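Carbohydrate binding module (Ruminococcus flavefaciens, PDB 4V1K) probably binds plant cell-wall polysaccharides as a non-catalytic module of the family 9 glycoside hydrolase Cel9A, a component of the bacterial cellulosome. Local coordinates at residues Tyr30-Ile35 / Val127-Leu131; Tyr57-Thr63 / Thr89-Lys93. One frame throughout, in Å; residues are numbered along the deposited sequence. Where two conformers were deposited one is given.

Interaction 1 of 2, residues Tyr30-Ile35 / Val127-Leu131; sequences YKDFGI and VVLKL
One leucine of a strand, L129, fits among three side chains of a loop, with a methyl group set almost squarely over an aromatic face: L129 CD1 is 3.8 Å from the centroid of the F33 ring and 17° off its normal, a CH-pi contact. The loop 30-35 forms this hydrophobic setting through a compact bend. Y30 to F33 have helical backbone angles and F33 N donates to Y30 O at 2.9 Å; G34 then takes phi/psi of 87/15, where a side chain would jam against the preceding carbonyl oxygen, and I35 leaves the bend with extended angles. Segment 127-131 is a regular strand, with F33 and L129 nearest in register (CA to CA 8.3 Å). The chain is a beta-sandwich, and here the loop joining strand 25-29 to strand 41-49 packs on a face of the four-stranded sheet, laying apolar side chains on strand 121-131 and, through F33 on I8 and I35 on Y6, on its neighbour 5-15. V127, L129 and L131 point toward the loop, whereas V128 points away. With chi1 m, F33 brings CZ to 3.8 Å from V127 CG1 and CE2 to 3.6 Å from L129 CG. L129 (m, t) also places CD1 4.1 Å from Y30 CD1, at that ring's edge, and 4.1 Å from I35 CD1. I35, t at both chi angles, reaches on, its CD1 lying 3.9 Å from L131 CD2.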
loop_
_atom_site.group_PDB
_atom_site.type_symbol
_atom_site.label_atom_id
_atom_site.label_comp_id
_atom_site.label_asym_id
_atom_site.label_seq_id
_atom_site.Cartn_x
_atom_site.Cartn_y
_atom_site.Cartn_z
ATOM N N TYR A 30 2.932 10.126 2.018
ATOM C CA TYR A 30 4.367 9.895 1.843
ATOM C C TYR A 30 5.219 10.695 2.856
ATOM O O TYR A 30 6.283 10.219 3.267
ATOM C CB TYR A 30 4.811 10.204 0.428
ATOM C CG TYR A 30 4.419 9.130 -0.581
ATOM C CD1 TYR A 30 4.958 7.811 -0.508
ATOM C CD2 TYR A 30 3.568 9.432 -1.641
ATOM C CE1 TYR A 30 4.618 6.832 -1.447
ATOM C CE2 TYR A 30 3.246 8.467 -2.589
ATOM C CZ TYR A 30 3.763 7.176 -2.501
ATOM O OH TYR A 30 3.452 6.211 -3.463
ATOM N N LYS A 31 4.749 11.870 3.266
ATOM C CA LYS A 31 5.500 12.658 4.218
ATOM C C LYS A 31 5.730 11.918 5.561
ATOM O O LYS A 31 6.721 12.199 6.274
ATOM C CB LYS A 31 4.850 14.032 4.436
ATOM C CG LYS A 31 3.513 14.004 5.125
ATOM C CD LYS A 31 3.053 15.406 5.496
ATOM C CE LYS A 31 1.534 15.465 5.682
ATOM N NZ LYS A 31 1.060 16.879 5.811
ATOM N N ASP A 32 4.862 10.946 5.885
ATOM C CA ASP A 32 5.013 10.177 7.118
ATOM C C ASP A 32 6.254 9.279 7.092
ATOM O O ASP A 32 6.777 8.905 8.172
ATOM C CB ASP A 32 3.800 9.304 7.412
ATOM C CG ASP A 32 2.522 10.113 7.797
ATOM O OD1 ASP A 32 2.506 11.342 7.793
ATOM O OD2 ASP A 32 1.510 9.455 8.115
ATOM N N PHE A 33 6.728 8.950 5.885
ATOM C CA PHE A 33 7.915 8.094 5.734
ATOM C C PHE A 33 9.233 8.866 5.815
ATOM O O PHE A 33 10.251 8.294 6.181
ATOM C CB PHE A 33 7.899 7.377 4.385
ATOM C CG PHE A 33 6.796 6.357 4.231
ATOM C CD1 PHE A 33 5.508 6.751 3.849
ATOM C CD2 PHE A 33 7.040 5.006 4.445
ATOM C CE1 PHE A 33 4.487 5.823 3.713
ATOM C CE2 PHE A 33 6.036 4.071 4.267
ATOM C CZ PHE A 33 4.759 4.471 3.918
ATOM N N GLY A 34 9.237 10.134 5.412
ATOM C CA GLY A 34 10.462 10.934 5.379
ATOM C C GLY A 34 11.273 10.807 4.096
ATOM O O GLY A 34 12.436 11.194 4.068
ATOM N N ILE A 35 10.642 10.251 3.061
ATOM C CA ILE A 35 11.226 10.057 1.731
ATOM C C ILE A 35 11.551 11.367 1.012
ATOM O O ILE A 35 10.761 12.319 1.061
ATOM C CB ILE A 35 10.331 9.117 0.854
ATOM C CG1 ILE A 35 10.991 8.787 -0.482
ATOM C CG2 ILE A 35 8.947 9.688 0.616
ATOM C CD1 ILE A 35 10.349 7.620 -1.197
ATOM N N VAL A 127 4.110 -0.500 6.930
ATOM C CA VAL A 127 4.180 -0.271 5.494
ATOM C C VAL A 127 5.644 0.090 5.203
ATOM O O VAL A 127 6.228 0.934 5.892
ATOM C CB VAL A 127 3.214 0.826 5.003
ATOM C CG1 VAL A 127 3.318 0.959 3.484
ATOM C CG2 VAL A 127 1.779 0.539 5.450
ATOM N N VAL A 128 6.224 -0.576 4.201
ATOM C CA VAL A 128 7.634 -0.455 3.841
ATOM C C VAL A 128 7.785 -0.013 2.391
ATOM O O VAL A 128 7.159 -0.588 1.509
ATOM C CB VAL A 128 8.388 -1.791 4.051
ATOM C CG1 VAL A 128 9.874 -1.632 3.781
ATOM C CG2 VAL A 128 8.209 -2.277 5.483
ATOM N N LEU A 129 8.590 1.025 2.177
ATOM C CA LEU A 129 8.998 1.438 0.838
ATOM C C LEU A 129 10.425 0.972 0.605
ATOM O O LEU A 129 11.328 1.255 1.421
ATOM C CB LEU A 129 8.900 2.960 0.694
ATOM C CG LEU A 129 7.593 3.649 1.056
ATOM C CD1 LEU A 129 7.721 5.173 0.845
ATOM C CD2 LEU A 129 6.433 3.103 0.244
ATOM N N LYS A 130 10.638 0.215 -0.460
ATOM C CA LYS A 130 11.992 -0.154 -0.915
ATOM C C LYS A 130 12.378 0.739 -2.100
ATOM O O LYS A 130 11.561 1.006 -2.967
ATOM C CB LYS A 130 12.019 -1.627 -1.340
ATOM C CG LYS A 130 11.637 -2.627 -0.236
ATOM C CD LYS A 130 11.857 -4.070 -0.686
ATOM C CE LYS A 130 11.606 -5.060 0.447
ATOM N NZ LYS A 130 12.068 -6.444 0.127
ATOM N N LEU A 131 13.628 1.196 -2.128
ATOM C CA LEU A 131 14.090 2.145 -3.118
ATOM C C LEU A 131 15.131 1.570 -4.067
ATOM O O LEU A 131 15.826 0.621 -3.716
ATOM C CB LEU A 131 14.749 3.325 -2.397
ATOM C CG LEU A 131 13.972 3.937 -1.250
ATOM C CD1 LEU A 131 14.762 5.049 -0.596
ATOM C CD2 LEU A 131 12.628 4.446 -1.730
#

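Interaction 2 of 2, residues Tyr57-Thr63 / Thr89-Lys93; sequences YVGQFGT and TITWK
Strands 57-63 and 89-93 face each other without pairing: their axes approach to 8.5 Å, their N-to-C directions differ by 49°, and 332 Å² is buried through side chains. Along 89-93, I90 engages first, pointing toward Y57 (CA to CA 8.4 Å). With chi1 m and chi2 off-well at 146°, I90 sets CD1 over the Y57 ring, 3.9 Å from the centroid and 14° off the normal, while I90 CG2 lies 3.6 Å from Y57 CE2 and 4.0 Å from F61 CE1. T91 points away from 57-63. W92 (chi1 t, chi2 37°) points back toward F61, CA to CA 7.3 Å. Its five-membered ring and the F61 ring (chi1 m, chi2 70°) are tilted by only 15° but slid apart (centroids 5.2 Å), so each ring covers the other's CB: F61 CB is 3.4 Å from W92 CE3 and 3.8 Å from the centroid of the W92 six-membered ring, and W92 CB 3.9 Å from that of F61. T63 CG2 reaches W92 CH2 loosely at 4.5 Å. F112 of strand 109-114 also meets Y57 and F61. Such oblique, side-chain-only facing of strands from two sheets is characteristic of the hydrophobic core of a beta-sandwich, the fold of many carbohydrate-binding modules.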
loop_
_atom_site.group_PDB
_atom_site.type_symbol
_atom_site.label_atom_id
_atom_site.label_comp_id
_atom_site.label_asym_id
_atom_site.label_seq_id
_atom_site.Cartn_x
_atom_site.Cartn_y
_atom_site.Cartn_z
ATOM N N TYR A 57 -6.202 -12.495 0.338
ATOM C CA TYR A 57 -6.385 -11.065 0.057
ATOM C C TYR A 57 -6.485 -10.880 -1.454
ATOM O O TYR A 57 -5.721 -11.486 -2.192
ATOM C CB TYR A 57 -5.159 -10.276 0.572
ATOM C CG TYR A 57 -4.915 -8.916 -0.074
ATOM C CD1 TYR A 57 -5.522 -7.753 0.420
ATOM C CD2 TYR A 57 -4.081 -8.786 -1.180
ATOM C CE1 TYR A 57 -5.306 -6.523 -0.180
ATOM C CE2 TYR A 57 -3.868 -7.559 -1.806
ATOM C CZ TYR A 57 -4.458 -6.427 -1.296
ATOM O OH TYR A 57 -4.190 -5.226 -1.934
ATOM N N VAL A 58 -7.382 -9.997 -1.887
ATOM C CA VAL A 58 -7.445 -9.536 -3.265
ATOM C C VAL A 58 -7.533 -8.023 -3.206
ATOM O O VAL A 58 -8.360 -7.462 -2.481
ATOM C CB VAL A 58 -8.664 -10.073 -4.017
ATOM C CG1 VAL A 58 -8.663 -9.592 -5.466
ATOM C CG2 VAL A 58 -8.726 -11.591 -3.960
ATOM N N GLY A 59 -6.686 -7.341 -3.971
ATOM C CA GLY A 59 -6.708 -5.873 -3.974
ATOM C C GLY A 59 -5.722 -5.280 -4.954
ATOM O O GLY A 59 -5.215 -5.961 -5.809
ATOM N N GLN A 60 -5.507 -3.975 -4.840
ATOM C CA GLN A 60 -4.667 -3.209 -5.752
ATOM C C GLN A 60 -4.124 -2.029 -4.990
ATOM O O GLN A 60 -4.767 -1.546 -4.045
ATOM C CB GLN A 60 -5.493 -2.617 -6.913
ATOM C CG GLN A 60 -5.697 -3.485 -8.077
ATOM C CD GLN A 60 -6.576 -2.888 -9.122
ATOM O OE1 GLN A 60 -7.775 -2.968 -9.003
ATOM N NE2 GLN A 60 -5.989 -2.350 -10.188
ATOM N N PHE A 61 -2.967 -1.544 -5.441
ATOM C CA PHE A 61 -2.378 -0.305 -4.917
ATOM C C PHE A 61 -2.606 0.854 -5.885
ATOM O O PHE A 61 -2.635 0.681 -7.107
ATOM C CB PHE A 61 -0.869 -0.438 -4.663
ATOM C CG PHE A 61 -0.513 -1.353 -3.513
ATOM C CD1 PHE A 61 -0.701 -2.727 -3.598
ATOM C CD2 PHE A 61 0.016 -0.844 -2.354
ATOM C CE1 PHE A 61 -0.359 -3.560 -2.547
ATOM C CE2 PHE A 61 0.378 -1.667 -1.305
ATOM C CZ PHE A 61 0.188 -3.046 -1.393
ATOM N N GLY A 62 -2.752 2.053 -5.305
ATOM C CA GLY A 62 -2.745 3.284 -6.074
ATOM C C GLY A 62 -1.805 4.316 -5.467
ATOM O O GLY A 62 -1.449 4.227 -4.290
ATOM N N THR A 63 -1.437 5.309 -6.260
ATOM C CA THR A 63 -0.553 6.372 -5.793
ATOM C C THR A 63 -0.847 7.709 -6.464
ATOM O O THR A 63 -1.197 7.789 -7.652
ATOM C CB THR A 63 0.939 5.994 -6.004
ATOM O OG1 THR A 63 1.815 7.031 -5.527
ATOM C CG2 THR A 63 1.229 5.726 -7.486
ATOM N N THR A 89 2.645 -10.768 4.491
ATOM C CA THR A 89 3.084 -9.593 3.754
ATOM C C THR A 89 2.468 -9.554 2.352
ATOM O O THR A 89 2.451 -10.565 1.645
ATOM C CB THR A 89 4.617 -9.614 3.625
ATOM O OG1 THR A 89 5.188 -9.758 4.935
ATOM C CG2 THR A 89 5.147 -8.351 2.936
ATOM N N ILE A 90 1.918 -8.402 1.989
ATOM C CA ILE A 90 1.430 -8.169 0.646
ATOM C C ILE A 90 2.425 -7.230 -0.038
ATOM O O ILE A 90 2.744 -6.160 0.470
ATOM C CB ILE A 90 0.044 -7.530 0.672
ATOM C CG1 ILE A 90 -0.969 -8.476 1.328
ATOM C CG2 ILE A 90 -0.404 -7.164 -0.728
ATOM C CD1 ILE A 90 -2.045 -7.769 2.114
ATOM N N THR A 91 2.922 -7.664 -1.178
ATOM C CA THR A 91 3.979 -6.974 -1.917
ATOM C C THR A 91 3.460 -6.463 -3.275
ATOM O O THR A 91 2.865 -7.247 -4.063
ATOM C CB THR A 91 5.164 -7.925 -2.146
ATOM O OG1 THR A 91 5.659 -8.379 -0.883
ATOM C CG2 THR A 91 6.284 -7.218 -2.910
ATOM N N TRP A 92 3.733 -5.169 -3.542
ATOM C CA TRP A 92 3.574 -4.575 -4.881
ATOM C C TRP A 92 4.920 -4.185 -5.485
ATOM O O TRP A 92 5.615 -3.344 -4.952
ATOM C CB TRP A 92 2.682 -3.347 -4.785
ATOM C CG TRP A 92 2.410 -2.652 -6.088
ATOM C CD1 TRP A 92 2.218 -3.242 -7.304
ATOM C CD2 TRP A 92 2.296 -1.234 -6.317
ATOM N NE1 TRP A 92 1.987 -2.298 -8.260
ATOM C CE2 TRP A 92 2.031 -1.060 -7.696
ATOM C CE3 TRP A 92 2.381 -0.105 -5.494
ATOM C CZ2 TRP A 92 1.844 0.191 -8.280
ATOM C CZ3 TRP A 92 2.196 1.169 -6.079
ATOM C CH2 TRP A 92 1.932 1.297 -7.465
ATOM N N LYS A 93 5.275 -4.827 -6.595
ATOM C CA LYS A 93 6.456 -4.455 -7.373
ATOM C C LYS A 93 6.031 -3.320 -8.309
ATOM O O LYS A 93 5.173 -3.501 -9.189
ATOM C CB LYS A 93 7.019 -5.669 -8.153
ATOM C CG LYS A 93 7.377 -6.827 -7.204
ATOM C CD LYS A 93 8.140 -7.965 -7.827
ATOM C CE LYS A 93 8.636 -8.888 -6.718
ATOM N NZ LYS A 93 9.408 -10.046 -7.238
#

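Interactions 1 and 2 use different strands of the same four-stranded sheet, 121-131 and 87-93, which are separated in it by strand 41-49; their centres are 15 Å apart. The sequence of interaction 2 is nested within the loop closed by interaction 1. A polar contact joins them directly: Y30 OH lies 2.8 Å from T63 OG1, a probable hydrogen bond between the loop 30-35 and the C-terminal part of segment 57-63. Near this junction the side chains of Y30 and T63 are each about 10 Å from a bound calcium ion, too far to be ligands. The side chain of Y57, in interaction 2, is about 10 Å from a bound 2-hydroxybutane-1,4-diol, too far for direct contact.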